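Side-chain contacts in thioesterase (PDB 3QY3), which probably hydrolyses fatty acyl-CoA thioesters, as a hotdog-fold thioesterase of Pseudomonas aeruginosa: residues 39-44 with 90-95; 58-63 with 132-137. One frame throughout, in Å; residues are numbered along the deposited sequence.

Interaction 1 (39-44 with 90-95) joins two loops at the edge of the chain, its centre about 19 Å from the centre of the chain. Interaction 2 (58-63 with 132-137) lies in the core, about 6 Å from that same centre. There the hotdog helix 51-66 packs on the sheet. The two centres are 25 Å apart, and the nearest atoms are about 10 Å apart, so the contacts do not touch. Their segments alternate along the chain. Both meet the third subunit, and a hydrogen bond connects them across the boundary: His-93 NE2 of interaction 1 bonds to Glu-58 OE2 of the third subunit, a residue of that subunit's 58-63 helix segment.

Interaction 1. Residues 39-44 with 90-95; sequences GDMDSY and PVVHPA
Met-41, a selenomethionine, lays the end of its side chain on His-93, where two loops of the hotdog fold meet. Residues 39-44 belong to the loop between strand 28-35 and the long helix 51-66. Residues 90-95 belong to the loop joining strands 76-87 and 96-106. The tight part is small. Met-41 SE lies 3.7 Å from the backbone N of His-93, and no hydrogen bond forms across the contact. That N is buried here without a polar partner. Met-41 CE rests 3.8 Å from His-93 CB. The methionine chain is bent at its last torsion (chi3 -65°), which folds CE over toward the histidine. The two side chains cross at about a right angle.

The looser part is at Val-92, an exposed residue. Its CG1 comes only within 4.4 Å of Met-41 SE, an apolar touch with little burial.

His-93 meets the Met-41 side chain through CB, while its NE2 hydrogen-bonds to Glu-58 OE2 of the third subunit. The ring also meets Trp-38 of its own chain edge-to-face. Ser-43 of the second subunit packs against Met-41, so the contact lies among subunit interfaces.

Further along 39-44 the chain makes an Asx turn. Asp-42 OD1 accepts from Tyr-44 N at 2.9 Å. The bond is bent, with an N-H...O angle of 141°, and the donor stands 39° out of the carboxylate plane.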
loop_
_atom_site.group_PDB
_atom_site.type_symbol
_atom_site.label_atom_id
_atom_site.label_comp_id
_atom_site.label_asym_id
_atom_site.label_seq_id
_atom_site.Cartn_x
_atom_site.Cartn_y
_atom_site.Cartn_z
ATOM N N GLY A 39 6.929 2.073 6.382
ATOM C CA GLY A 39 6.181 0.975 5.689
ATOM C C GLY A 39 6.278 1.054 4.180
ATOM O O GLY A 39 5.753 0.157 3.517
ATOM N N ASP A 40 6.850 2.119 3.634
ATOM C CA ASP A 40 7.121 2.194 2.202
ATOM C C ASP A 40 8.268 1.204 1.751
ATOM O O ASP A 40 8.388 0.903 0.527
ATOM C CB ASP A 40 7.561 3.587 1.769
ATOM C CG ASP A 40 6.455 4.649 1.814
ATOM O OD1 ASP A 40 5.271 4.318 1.943
ATOM O OD2 ASP A 40 6.857 5.819 1.754
HETATM N N MSE A 41 9.142 0.795 2.695
HETATM C CA MSE A 41 10.221 -0.132 2.432
HETATM C C MSE A 41 9.773 -1.557 2.290
HETATM O O MSE A 41 8.752 -1.988 2.895
HETATM C CB MSE A 41 11.300 -0.013 3.507
HETATM C CG MSE A 41 11.887 1.337 3.480
HETATM SE SE MSE A 41 13.541 1.470 4.570
HETATM C CE MSE A 41 12.797 1.138 6.311
ATOM N N ASP A 42 10.526 -2.311 1.499
ATOM C CA ASP A 42 10.254 -3.749 1.327
ATOM C C ASP A 42 11.360 -4.515 2.016
ATOM O O ASP A 42 12.236 -3.937 2.713
ATOM C CB ASP A 42 10.130 -4.108 -0.168
ATOM C CG ASP A 42 11.322 -3.719 -0.988
ATOM O OD1 ASP A 42 12.461 -3.663 -0.448
ATOM O OD2 ASP A 42 11.080 -3.505 -2.196
ATOM N N SER A 43 11.381 -5.826 1.790
ATOM C CA SER A 43 12.314 -6.670 2.475
ATOM C C SER A 43 13.789 -6.379 2.086
ATOM O O SER A 43 14.697 -6.893 2.766
ATOM C CB SER A 43 11.899 -8.179 2.315
ATOM O OG SER A 43 12.071 -8.561 0.993
ATOM N N TYR A 44 14.054 -5.610 1.015
ATOM C CA TYR A 44 15.405 -5.155 0.671
ATOM C C TYR A 44 15.872 -4.053 1.596
ATOM O O TYR A 44 17.044 -3.717 1.579
ATOM C CB TYR A 44 15.520 -4.558 -0.737
ATOM C CG TYR A 44 15.320 -5.455 -1.877
ATOM C CD1 TYR A 44 15.955 -6.707 -1.944
ATOM C CD2 TYR A 44 14.494 -5.066 -2.945
ATOM C CE1 TYR A 44 15.735 -7.534 -3.088
ATOM C CE2 TYR A 44 14.294 -5.882 -4.053
ATOM C CZ TYR A 44 14.896 -7.097 -4.109
ATOM O OH TYR A 44 14.644 -7.863 -5.232
ATOM N N PRO A 90 18.741 4.178 -4.586
ATOM C CA PRO A 90 17.674 3.827 -3.624
ATOM C C PRO A 90 17.499 4.877 -2.581
ATOM O O PRO A 90 18.445 5.608 -2.261
ATOM C CB PRO A 90 18.185 2.504 -2.999
ATOM C CG PRO A 90 19.657 2.579 -3.138
ATOM C CD PRO A 90 19.969 3.397 -4.355
ATOM N N VAL A 91 16.295 4.925 -2.016
ATOM C CA VAL A 91 15.992 5.802 -0.892
ATOM C C VAL A 91 15.783 4.900 0.311
ATOM O O VAL A 91 15.146 3.849 0.219
ATOM C CB VAL A 91 14.764 6.648 -1.153
ATOM C CG1 VAL A 91 14.309 7.462 0.109
ATOM C CG2 VAL A 91 14.909 7.594 -2.396
ATOM N N VAL A 92 16.311 5.334 1.447
ATOM C CA VAL A 92 16.176 4.631 2.688
ATOM C C VAL A 92 15.547 5.533 3.753
ATOM O O VAL A 92 15.999 6.638 3.979
ATOM C CB VAL A 92 17.518 4.100 3.118
ATOM C CG1 VAL A 92 17.491 3.436 4.526
ATOM C CG2 VAL A 92 18.032 3.052 2.101
ATOM N N HIS A 93 14.539 5.011 4.448
ATOM C CA HIS A 93 13.926 5.737 5.579
ATOM C C HIS A 93 14.928 6.007 6.707
ATOM O O HIS A 93 15.767 5.153 7.029
ATOM C CB HIS A 93 12.759 4.891 6.106
ATOM C CG HIS A 93 11.924 5.553 7.166
ATOM N ND1 HIS A 93 12.244 5.513 8.498
ATOM C CD2 HIS A 93 10.777 6.277 7.074
ATOM C CE1 HIS A 93 11.314 6.162 9.194
ATOM N NE2 HIS A 93 10.395 6.607 8.357
ATOM N N PRO A 94 14.825 7.163 7.374
ATOM C CA PRO A 94 13.929 8.272 7.124
ATOM C C PRO A 94 14.497 9.125 5.959
ATOM O O PRO A 94 15.708 9.313 5.857
ATOM C CB PRO A 94 13.964 9.065 8.416
ATOM C CG PRO A 94 15.232 8.702 9.063
ATOM C CD PRO A 94 15.613 7.347 8.620
ATOM N N ALA A 95 13.614 9.723 5.181
ATOM C CA ALA A 95 14.022 10.575 4.096
ATOM C C ALA A 95 12.784 11.334 3.618
ATOM O O ALA A 95 11.651 10.918 3.864
ATOM C CB ALA A 95 14.600 9.724 2.913
#

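Interaction 2. Residues 58-63 with 132-137; sequences EARVAW and CKLVWV
Arg-60 of the helix lays one face of its guanidinium against the sulfur of Cys-132 on the strand. The sulfur lies 3.4 Å above the plane of the flat group, offset toward the rim. Its nearest guanidinium atom is Arg-60 NH2, 3.6 Å from Cys-132 SG, and Arg-60 CZ is 3.7 Å from the same sulfur. No hydrogen bond crosses the contact. Cys-132 has two conformers, so the sulfur contact is certain for only one of them. In that one SG is anti to the backbone N (chi1 -176°), which turns it toward the guanidinium.

The arginine leaves the helix with CG anti to its carbonyl carbon. The chain runs extended through chi2, which places Arg-60 CD 3.8 Å from Cys-132 SG. The turn at chi3 (-61°) then swings NE and the guanidinium back over the sulfur.

This is helix-on-sheet packing of the hotdog fold, in which helix 51-66 lies against the antiparallel sheet that curls around it. Strand 128-138 pairs with 76-87 and with 110-119. Val-80 and Leu-113 on these neighbours also touch Arg-60.

Leu-134, two residues along the strand, points the same way as Cys-132, toward the helix. Its CD2 meets the aliphatic part of the arginine, 4.1 Å from Arg-60 CD, and approaches the guanidinium obliquely. One turn along the helix, Trp-63 also turns its side chain to the sheet and packs on Leu-111 and Leu-113.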
loop_
_atom_site.group_PDB
_atom_site.type_symbol
_atom_site.label_atom_id
_atom_site.label_comp_id
_atom_site.label_asym_id
_atom_site.label_seq_id
_atom_site.Cartn_x
_atom_site.Cartn_y
_atom_site.Cartn_z
ATOM N N GLU A 58 1.403 11.699 -5.936
ATOM C CA GLU A 58 1.199 12.762 -4.942
ATOM C C GLU A 58 1.653 14.137 -5.464
ATOM O O GLU A 58 0.954 15.144 -5.279
ATOM C CB GLU A 58 1.857 12.405 -3.631
ATOM C CG GLU A 58 1.450 13.375 -2.543
ATOM C CD GLU A 58 -0.059 13.299 -2.188
ATOM O OE1 GLU A 58 -0.722 12.291 -2.574
ATOM O OE2 GLU A 58 -0.541 14.221 -1.509
ATOM N N ALA A 59 2.780 14.151 -6.146
ATOM C CA ALA A 59 3.325 15.407 -6.672
ATOM C C ALA A 59 2.372 15.959 -7.720
ATOM O O ALA A 59 2.067 17.183 -7.718
ATOM C CB ALA A 59 4.703 15.207 -7.237
ATOM N N ARG A 60 1.889 15.105 -8.647
ATOM C CA ARG A 60 0.915 15.597 -9.656
ATOM C C ARG A 60 -0.372 16.061 -9.043
ATOM O O ARG A 60 -0.944 17.119 -9.423
ATOM C CB ARG A 60 0.517 14.544 -10.720
ATOM C CG ARG A 60 1.568 14.001 -11.558
ATOM C CD ARG A 60 0.903 13.094 -12.656
ATOM N NE ARG A 60 0.125 11.933 -12.153
ATOM C CZ ARG A 60 0.662 10.764 -11.812
ATOM N NH1 ARG A 60 -0.120 9.799 -11.440
ATOM N NH2 ARG A 60 1.990 10.586 -11.792
ATOM N N VAL A 61 -0.890 15.309 -8.058
ATOM C CA VAL A 61 -2.103 15.745 -7.357
ATOM C C VAL A 61 -1.927 17.112 -6.711
ATOM O O VAL A 61 -2.776 17.980 -6.875
ATOM C CB VAL A 61 -2.573 14.654 -6.324
ATOM C CG1 VAL A 61 -3.656 15.182 -5.387
ATOM C CG2 VAL A 61 -3.074 13.423 -7.108
ATOM N N ALA A 62 -0.782 17.347 -6.085
ATOM C CA ALA A 62 -0.490 18.669 -5.493
ATOM C C ALA A 62 -0.414 19.773 -6.525
ATOM O O ALA A 62 -1.009 20.858 -6.333
ATOM C CB ALA A 62 0.829 18.584 -4.687
ATOM N N TRP A 63 0.261 19.520 -7.659
ATOM C CA TRP A 63 0.279 20.461 -8.798
ATOM C C TRP A 63 -1.146 20.746 -9.300
ATOM O O TRP A 63 -1.544 21.933 -9.452
ATOM C CB TRP A 63 1.124 19.971 -9.951
ATOM C CG TRP A 63 1.183 20.895 -11.089
ATOM C CD1 TRP A 63 1.512 22.240 -11.046
ATOM C CD2 TRP A 63 0.958 20.586 -12.446
ATOM N NE1 TRP A 63 1.473 22.782 -12.311
ATOM C CE2 TRP A 63 1.120 21.792 -13.188
ATOM C CE3 TRP A 63 0.565 19.427 -13.122
ATOM C CZ2 TRP A 63 0.927 21.850 -14.579
ATOM C CZ3 TRP A 63 0.375 19.506 -14.489
ATOM C CH2 TRP A 63 0.558 20.700 -15.202
ATOM N N CYS A 132 5.420 11.091 -17.199
ATOM C CA CYS A 132 4.041 10.656 -17.127
ATOM C C CYS A 132 3.288 11.372 -18.255
ATOM O O CYS A 132 3.231 12.647 -18.257
ATOM C CB CYS A 132 3.469 11.036 -15.734
ATOM S SG CYS A 132 1.823 10.513 -15.357
ATOM N N LYS A 133 2.721 10.609 -19.174
ATOM C CA LYS A 133 1.897 11.181 -20.226
ATOM C C LYS A 133 0.467 11.211 -19.748
ATOM O O LYS A 133 -0.062 10.175 -19.392
ATOM C CB LYS A 133 2.002 10.341 -21.485
ATOM C CG LYS A 133 3.434 10.149 -21.970
ATOM C CD LYS A 133 3.469 9.410 -23.322
ATOM C CE LYS A 133 4.823 9.598 -24.034
ATOM N NZ LYS A 133 5.181 8.482 -24.977
ATOM N N LEU A 134 -0.135 12.396 -19.742
ATOM C CA LEU A 134 -1.490 12.588 -19.331
ATOM C C LEU A 134 -2.302 12.964 -20.559
ATOM O O LEU A 134 -1.812 13.655 -21.460
ATOM C CB LEU A 134 -1.566 13.754 -18.313
ATOM C CG LEU A 134 -0.702 13.716 -17.036
ATOM C CD1 LEU A 134 -0.603 15.177 -16.531
ATOM C CD2 LEU A 134 -1.369 12.779 -16.034
ATOM N N VAL A 135 -3.540 12.496 -20.566
ATOM C CA VAL A 135 -4.511 12.882 -21.572
ATOM C C VAL A 135 -5.761 13.396 -20.827
ATOM O O VAL A 135 -6.177 12.805 -19.817
ATOM C CB VAL A 135 -4.831 11.692 -22.541
ATOM C CG1 VAL A 135 -3.581 11.239 -23.330
ATOM C CG2 VAL A 135 -5.415 10.474 -21.797
ATOM N N TRP A 136 -6.348 14.500 -21.294
ATOM C CA TRP A 136 -7.582 14.996 -20.681
ATOM C C TRP A 136 -8.721 14.315 -21.421
ATOM O O TRP A 136 -8.734 14.286 -22.648
ATOM C CB TRP A 136 -7.703 16.523 -20.755
ATOM C CG TRP A 136 -7.244 17.177 -19.479
ATOM C CD1 TRP A 136 -8.038 17.750 -18.499
ATOM C CD2 TRP A 136 -5.894 17.283 -19.017
ATOM N NE1 TRP A 136 -7.241 18.165 -17.435
ATOM C CE2 TRP A 136 -5.923 17.921 -17.753
ATOM C CE3 TRP A 136 -4.641 16.927 -19.565
ATOM C CZ2 TRP A 136 -4.748 18.210 -17.031
ATOM C CZ3 TRP A 136 -3.478 17.183 -18.813
ATOM C CH2 TRP A 136 -3.547 17.806 -17.569
ATOM N N VAL A 137 -9.645 13.771 -20.647
ATOM C CA VAL A 137 -10.752 12.989 -21.133
ATOM C C VAL A 137 -12.058 13.366 -20.384
ATOM O O VAL A 137 -12.072 13.678 -19.183
ATOM C CB VAL A 137 -10.496 11.478 -20.951
ATOM C CG1 VAL A 137 -11.590 10.675 -21.634
ATOM C CG2 VAL A 137 -9.101 11.058 -21.462
#